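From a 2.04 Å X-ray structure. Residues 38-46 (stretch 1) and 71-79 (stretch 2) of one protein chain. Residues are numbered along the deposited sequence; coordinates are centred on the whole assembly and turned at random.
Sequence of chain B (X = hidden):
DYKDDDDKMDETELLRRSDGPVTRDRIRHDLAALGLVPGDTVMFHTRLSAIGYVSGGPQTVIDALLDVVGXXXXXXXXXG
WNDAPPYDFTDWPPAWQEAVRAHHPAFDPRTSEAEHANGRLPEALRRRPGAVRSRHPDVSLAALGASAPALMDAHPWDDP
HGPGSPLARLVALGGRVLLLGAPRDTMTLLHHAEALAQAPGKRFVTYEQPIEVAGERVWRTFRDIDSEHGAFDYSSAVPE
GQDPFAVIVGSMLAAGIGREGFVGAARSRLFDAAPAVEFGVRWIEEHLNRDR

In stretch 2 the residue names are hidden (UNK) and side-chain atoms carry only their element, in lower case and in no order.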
ATOM      1  N   PRO B  38      -1.933   3.893  29.339  1.00 45.75           N
ATOM      2  CA  PRO B  38      -1.675   5.270  28.926  1.00 45.72           C
ATOM      3  C   PRO B  38      -0.210   5.642  29.102  1.00 49.95           C
ATOM      4  O   PRO B  38       0.423   5.316  30.107  1.00 49.16           O
ATOM      5  CB  PRO B  38      -2.578   6.085  29.857  1.00 48.76           C
ATOM      6  CG  PRO B  38      -3.722   5.150  30.148  1.00 47.91           C
ATOM      7  CD  PRO B  38      -3.120   3.802  30.225  1.00 46.45           C
ATOM      8  N   GLY B  39       0.330   6.336  28.114  1.00 44.62           N
ATOM      9  CA  GLY B  39       1.692   6.779  28.195  1.00 46.19           C
ATOM     10  C   GLY B  39       2.704   5.821  27.613  1.00 45.20           C
ATOM     11  O   GLY B  39       3.864   6.208  27.471  1.00 45.23           O
ATOM     12  N   ASP B  40       2.312   4.587  27.282  1.00 43.55           N
ATOM     13  CA  ASP B  40       3.262   3.614  26.753  1.00 42.60           C
ATOM     14  C   ASP B  40       3.804   4.069  25.398  1.00 40.68           C
ATOM     15  O   ASP B  40       3.098   4.682  24.590  1.00 39.02           O
ATOM     16  CB  ASP B  40       2.587   2.235  26.575  1.00 38.26           C
ATOM     17  CG  ASP B  40       2.687   1.358  27.811  1.00 42.10           C
ATOM     18  OD1 ASP B  40       3.528   1.674  28.666  1.00 44.18           O
ATOM     19  OD2 ASP B  40       1.918   0.359  27.934  1.00 42.93           O
ATOM     20  N   THR B  41       5.044   3.694  25.114  1.00 43.85           N
ATOM     21  CA  THR B  41       5.556   3.686  23.747  1.00 41.27           C
ATOM     22  C   THR B  41       5.598   2.236  23.278  1.00 41.44           C
ATOM     23  O   THR B  41       6.239   1.397  23.922  1.00 41.16           O
ATOM     24  CB  THR B  41       6.941   4.345  23.677  1.00 41.79           C
ATOM     25  OG1 THR B  41       6.802   5.738  23.959  1.00 43.47           O
ATOM     26  CG2 THR B  41       7.518   4.243  22.290  1.00 40.90           C
ATOM     27  N   VAL B  42       4.901   1.918  22.183  1.00 37.53           N
ATOM     28  CA  VAL B  42       4.807   0.517  21.780  1.00 37.66           C
ATOM     29  C   VAL B  42       5.137   0.382  20.299  1.00 37.29           C
ATOM     30  O   VAL B  42       4.487   0.995  19.445  1.00 36.60           O
ATOM     31  CB  VAL B  42       3.430  -0.101  22.092  1.00 37.16           C
ATOM     32  CG1 VAL B  42       2.310   0.697  21.511  1.00 35.27           C
ATOM     33  CG2 VAL B  42       3.354  -1.553  21.540  1.00 35.69           C
ATOM     34  N   MET B  43       6.146  -0.426  19.999  1.00 37.39           N
ATOM     35  CA  MET B  43       6.432  -0.866  18.641  1.00 37.84           C
ATOM     36  C   MET B  43       5.582  -2.103  18.332  1.00 36.33           C
ATOM     37  O   MET B  43       5.542  -3.042  19.124  1.00 35.12           O
ATOM     38  CB  MET B  43       7.918  -1.193  18.526  1.00 37.31           C
ATOM     39  CG  MET B  43       8.332  -1.698  17.180  1.00 41.11           C
ATOM     40  SD  MET B  43      10.132  -1.810  17.122  1.00 49.85           S
ATOM     41  CE  MET B  43      10.320  -1.827  15.330  1.00 53.73           C
ATOM     42  N   PHE B  44       4.892  -2.114  17.196  1.00 35.27           N
ATOM     43  CA  PHE B  44       3.950  -3.195  16.989  1.00 33.80           C
ATOM     44  C   PHE B  44       4.082  -3.770  15.586  1.00 35.68           C
ATOM     45  O   PHE B  44       4.358  -3.050  14.622  1.00 33.75           O
ATOM     46  CB  PHE B  44       2.516  -2.748  17.324  1.00 33.01           C
ATOM     47  CG  PHE B  44       1.909  -1.761  16.359  1.00 35.98           C
ATOM     48  CD1 PHE B  44       2.265  -0.427  16.373  1.00 34.25           C
ATOM     49  CD2 PHE B  44       0.934  -2.185  15.467  1.00 38.02           C
ATOM     50  CE1 PHE B  44       1.673   0.469  15.474  1.00 33.50           C
ATOM     51  CE2 PHE B  44       0.340  -1.310  14.579  1.00 34.07           C
ATOM     52  CZ  PHE B  44       0.723   0.020  14.570  1.00 34.11           C
ATOM     53  N   HIS B  45       3.968  -5.102  15.527  1.00 31.80           N
ATOM     54  CA  HIS B  45       3.989  -5.929  14.332  1.00 34.22           C
ATOM     55  C   HIS B  45       2.631  -6.604  14.204  1.00 36.77           C
ATOM     56  O   HIS B  45       2.126  -7.168  15.185  1.00 36.91           O
ATOM     57  CB  HIS B  45       5.084  -6.996  14.465  1.00 34.08           C
ATOM     58  CG  HIS B  45       6.449  -6.405  14.639  1.00 41.71           C
ATOM     59  ND1 HIS B  45       6.985  -6.095  15.878  1.00 43.40           N
ATOM     60  CD2 HIS B  45       7.367  -6.014  13.721  1.00 40.59           C
ATOM     61  CE1 HIS B  45       8.187  -5.562  15.711  1.00 42.47           C
ATOM     62  NE2 HIS B  45       8.438  -5.499  14.415  1.00 40.82           N
ATOM     63  N   THR B  46       2.050  -6.568  13.008  1.00 36.63           N
ATOM     64  CA  THR B  46       0.636  -6.881  12.835  1.00 36.17           C
ATOM     65  C   THR B  46       0.447  -7.885  11.711  1.00 37.01           C
ATOM     66  O   THR B  46       1.010  -7.727  10.618  1.00 35.66           O
ATOM     67  CB  THR B  46      -0.185  -5.630  12.527  1.00 36.50           C
ATOM     68  OG1 THR B  46       0.141  -4.607  13.460  1.00 33.77           O
ATOM     69  CG2 THR B  46      -1.722  -5.961  12.618  1.00 33.29           C
ATOM     70  N   UNK B  71      -2.798  10.540  24.498  1.00 45.70           N
ATOM     71  CA  UNK B  71      -1.994  11.578  23.824  1.00 46.29           C
ATOM     72  C   UNK B  71      -0.524  11.603  24.228  1.00 47.84           C
ATOM     73  O   UNK B  71       0.289  12.143  23.476  1.00 43.45           O
ATOM     74  c   UNK B  71      -2.680  12.896  24.245  1.00 48.76           C
ATOM     75  c   UNK B  71      -4.014  12.493  24.805  1.00 49.93           C
ATOM     76  c   UNK B  71      -3.800  11.132  25.403  1.00 47.21           C
ATOM     77  N   UNK B  72      -0.160  11.096  25.406  1.00 47.42           N
ATOM     78  CA  UNK B  72       1.240  11.108  25.822  1.00 44.73           C
ATOM     79  C   UNK B  72       2.005   9.866  25.370  1.00 42.88           C
ATOM     80  O   UNK B  72       3.224   9.806  25.559  1.00 44.36           O
ATOM     81  c   UNK B  72       1.346  11.217  27.350  1.00 46.64           C
ATOM     82  o   UNK B  72       0.803  10.030  27.930  1.00 45.55           O
ATOM     83  c   UNK B  72       0.582  12.430  27.886  1.00 46.27           C
ATOM     84  N   UNK B  73       1.329   8.874  24.784  1.00 40.47           N
ATOM     85  CA  UNK B  73       1.997   7.682  24.298  1.00 42.31           C
ATOM     86  C   UNK B  73       2.414   7.797  22.840  1.00 41.18           C
ATOM     87  O   UNK B  73       2.155   8.785  22.160  1.00 40.40           O
ATOM     88  N   UNK B  74       3.053   6.736  22.350  1.00 38.47           N
ATOM     89  CA  UNK B  74       3.637   6.754  21.019  1.00 37.08           C
ATOM     90  C   UNK B  74       3.535   5.360  20.422  1.00 37.93           C
ATOM     91  O   UNK B  74       3.732   4.375  21.132  1.00 41.71           O
ATOM     92  o   UNK B  74       5.218   8.425  21.771  1.00 42.30           O
ATOM     93  c   UNK B  74       5.108   7.188  21.062  1.00 38.56           C
ATOM     94  c   UNK B  74       5.675   7.400  19.636  1.00 36.51           C
ATOM     95  N   UNK B  75       3.250   5.285  19.119  1.00 37.61           N
ATOM     96  CA  UNK B  75       3.253   4.033  18.363  1.00 40.62           C
ATOM     97  C   UNK B  75       4.451   4.022  17.429  1.00 39.57           C
ATOM     98  O   UNK B  75       4.808   5.053  16.871  1.00 39.67           O
ATOM     99  c   UNK B  75       0.510   3.329  19.456  1.00 38.59           C
ATOM    100  c   UNK B  75       1.978   3.863  17.512  1.00 35.29           C
ATOM    101  c   UNK B  75      -0.503   3.879  17.191  1.00 38.32           C
ATOM    102  c   UNK B  75       0.640   4.162  18.180  1.00 37.65           C
ATOM    103  N   UNK B  76       5.054   2.867  17.223  1.00 37.35           N
ATOM    104  CA  UNK B  76       6.185   2.674  16.339  1.00 35.46           C
ATOM    105  C   UNK B  76       6.041   1.453  15.447  1.00 39.94           C
ATOM    106  O   UNK B  76       5.524   0.463  15.878  1.00 38.72           O
ATOM    107  c   UNK B  76       8.023   4.075  18.726  1.00 69.54           C
ATOM    108  c   UNK B  76       8.482   3.410  17.458  1.00 58.94           C
ATOM    109  c   UNK B  76       7.421   2.395  17.157  1.00 45.27           C
ATOM    110  c   UNK B  76       9.816   2.758  17.692  1.00 52.28           C
ATOM    111  N   UNK B  77       6.539   1.514  14.226  1.00 36.70           N
ATOM    112  CA  UNK B  77       6.513   0.361  13.331  1.00 38.64           C
ATOM    113  C   UNK B  77       7.834   0.288  12.587  1.00 41.07           C
ATOM    114  O   UNK B  77       8.596   1.251  12.540  1.00 37.62           O
ATOM    115  c   UNK B  77       3.962   0.359  12.988  1.00 34.75           C
ATOM    116  c   UNK B  77       5.371   0.413  12.290  1.00 33.87           C
ATOM    117  c   UNK B  77       5.520   1.649  11.452  1.00 30.69           C
ATOM    118  N   UNK B  78       8.096  -0.861  11.984  1.00 39.20           N
ATOM    119  CA  UNK B  78       9.253  -0.990  11.121  1.00 41.34           C
ATOM    120  C   UNK B  78       8.751  -0.874   9.689  1.00 39.47           C
ATOM    121  O   UNK B  78       7.756  -1.512   9.334  1.00 39.67           O
ATOM    122  c   UNK B  78       9.112  -3.540  11.243  1.00 45.45           C
ATOM    123  o   UNK B  78      11.056  -2.434  10.441  1.00 52.92           O
ATOM    124  c   UNK B  78      10.007  -2.294  11.393  1.00 41.54           C
ATOM    125  N   UNK B  79       9.362   0.023   8.901  1.00 38.60           N
ATOM    126  CA  UNK B  79       8.972   0.280   7.501  1.00 37.22           C
ATOM    127  C   UNK B  79       9.938  -0.310   6.476  1.00 39.83           C
ATOM    128  O   UNK B  79       9.545  -1.110   5.601  1.00 41.33           O
ATOM    129  c   UNK B  79       8.875   1.806   7.254  1.00 41.43           C
ATOM    130  s   UNK B  79       7.497   2.561   8.056  1.00 45.64           S
TER
HETATM  131  O   HOH W   1       6.101  -2.912  12.436  1.00 37.20           O

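Position 71 has three side-chain carbons that close a ring onto the backbone nitrogen, which makes it Pro-71. It touches nothing on stretch 1 and serves as lead-in.

At position 72 one carbon carries an oxygen and a carbon. The oxygen lies 3.4 Å from CA of Gly-39. This beta-branched alcohol is Thr-72, and the oxygen is OG1. Gly-39 itself has phi/psi of 91/-11, where a CB would jam against the preceding carbonyl.

Position 73 has no side-chain atoms, and its CA sits 3.2 Å from O of Asp-40. A CB built here would fall 2.7 Å from that same oxygen, a clash, so the residue is Gly-73: closeness of the backbones is paid for with an absent side chain.

Position 74 repeats the pattern of one carbon bearing an oxygen and a carbon, with its CB 3.7 Å from OG1 of Thr-41. It is Thr-74, paired with Thr-41 on one face of the sheet; its OG1 is satisfied elsewhere in the structure.

Position 75 has four carbons, forked at the second, and no heteroatom. One tip reaches within 3.8 Å of CG1 of Val-42, and the CB lies 4.0 Å from CE1 of Phe-44. This is Leu-75, on the face opposite Thr-74.

Position 76 is again four carbons forked at the second, returned to the first face. Its CB lies 3.9 Å from CB of Met-43, and a branch tip comes 3.6 Å from CG2 of Thr-41. It is Leu-76, with chi1 at -101°, between wells.

At position 77 one carbon carries two more. One of these methyls packs over a face of the Phe-44 ring, 3.4 Å from its CE1, in a CH-pi contact. The residue is Val-77, and the methyl is CG1.

Position 78 has one carbon bearing an oxygen and a carbon, the methyl 3.8 Å from NE2 of His-45. It is Thr-78.

Position 79, a carbon followed by sulfur, is Cys-79, out of reach of stretch 1.

The contact is a parallel ladder in which the backbone sets the register and the side chains fill both faces. Thr-74 N donates to Asp-40 O (3.0 Å), Val-42 N to Thr-74 O (2.9 Å), Leu-76 N to Val-42 O (3.0 Å) and Phe-44 N to Leu-76 O (3.0 Å). Beyond the last rung a water takes over, donating to Phe-44 O at 2.8 Å and accepting from Thr-78 N at 2.9 Å. Gly-73 accommodates the close entry, while Gly-39 answers to its own backbone turn; apolar pairs pack alongside the ladder.

Stretch 2 (71-79) PTGTLLVTC
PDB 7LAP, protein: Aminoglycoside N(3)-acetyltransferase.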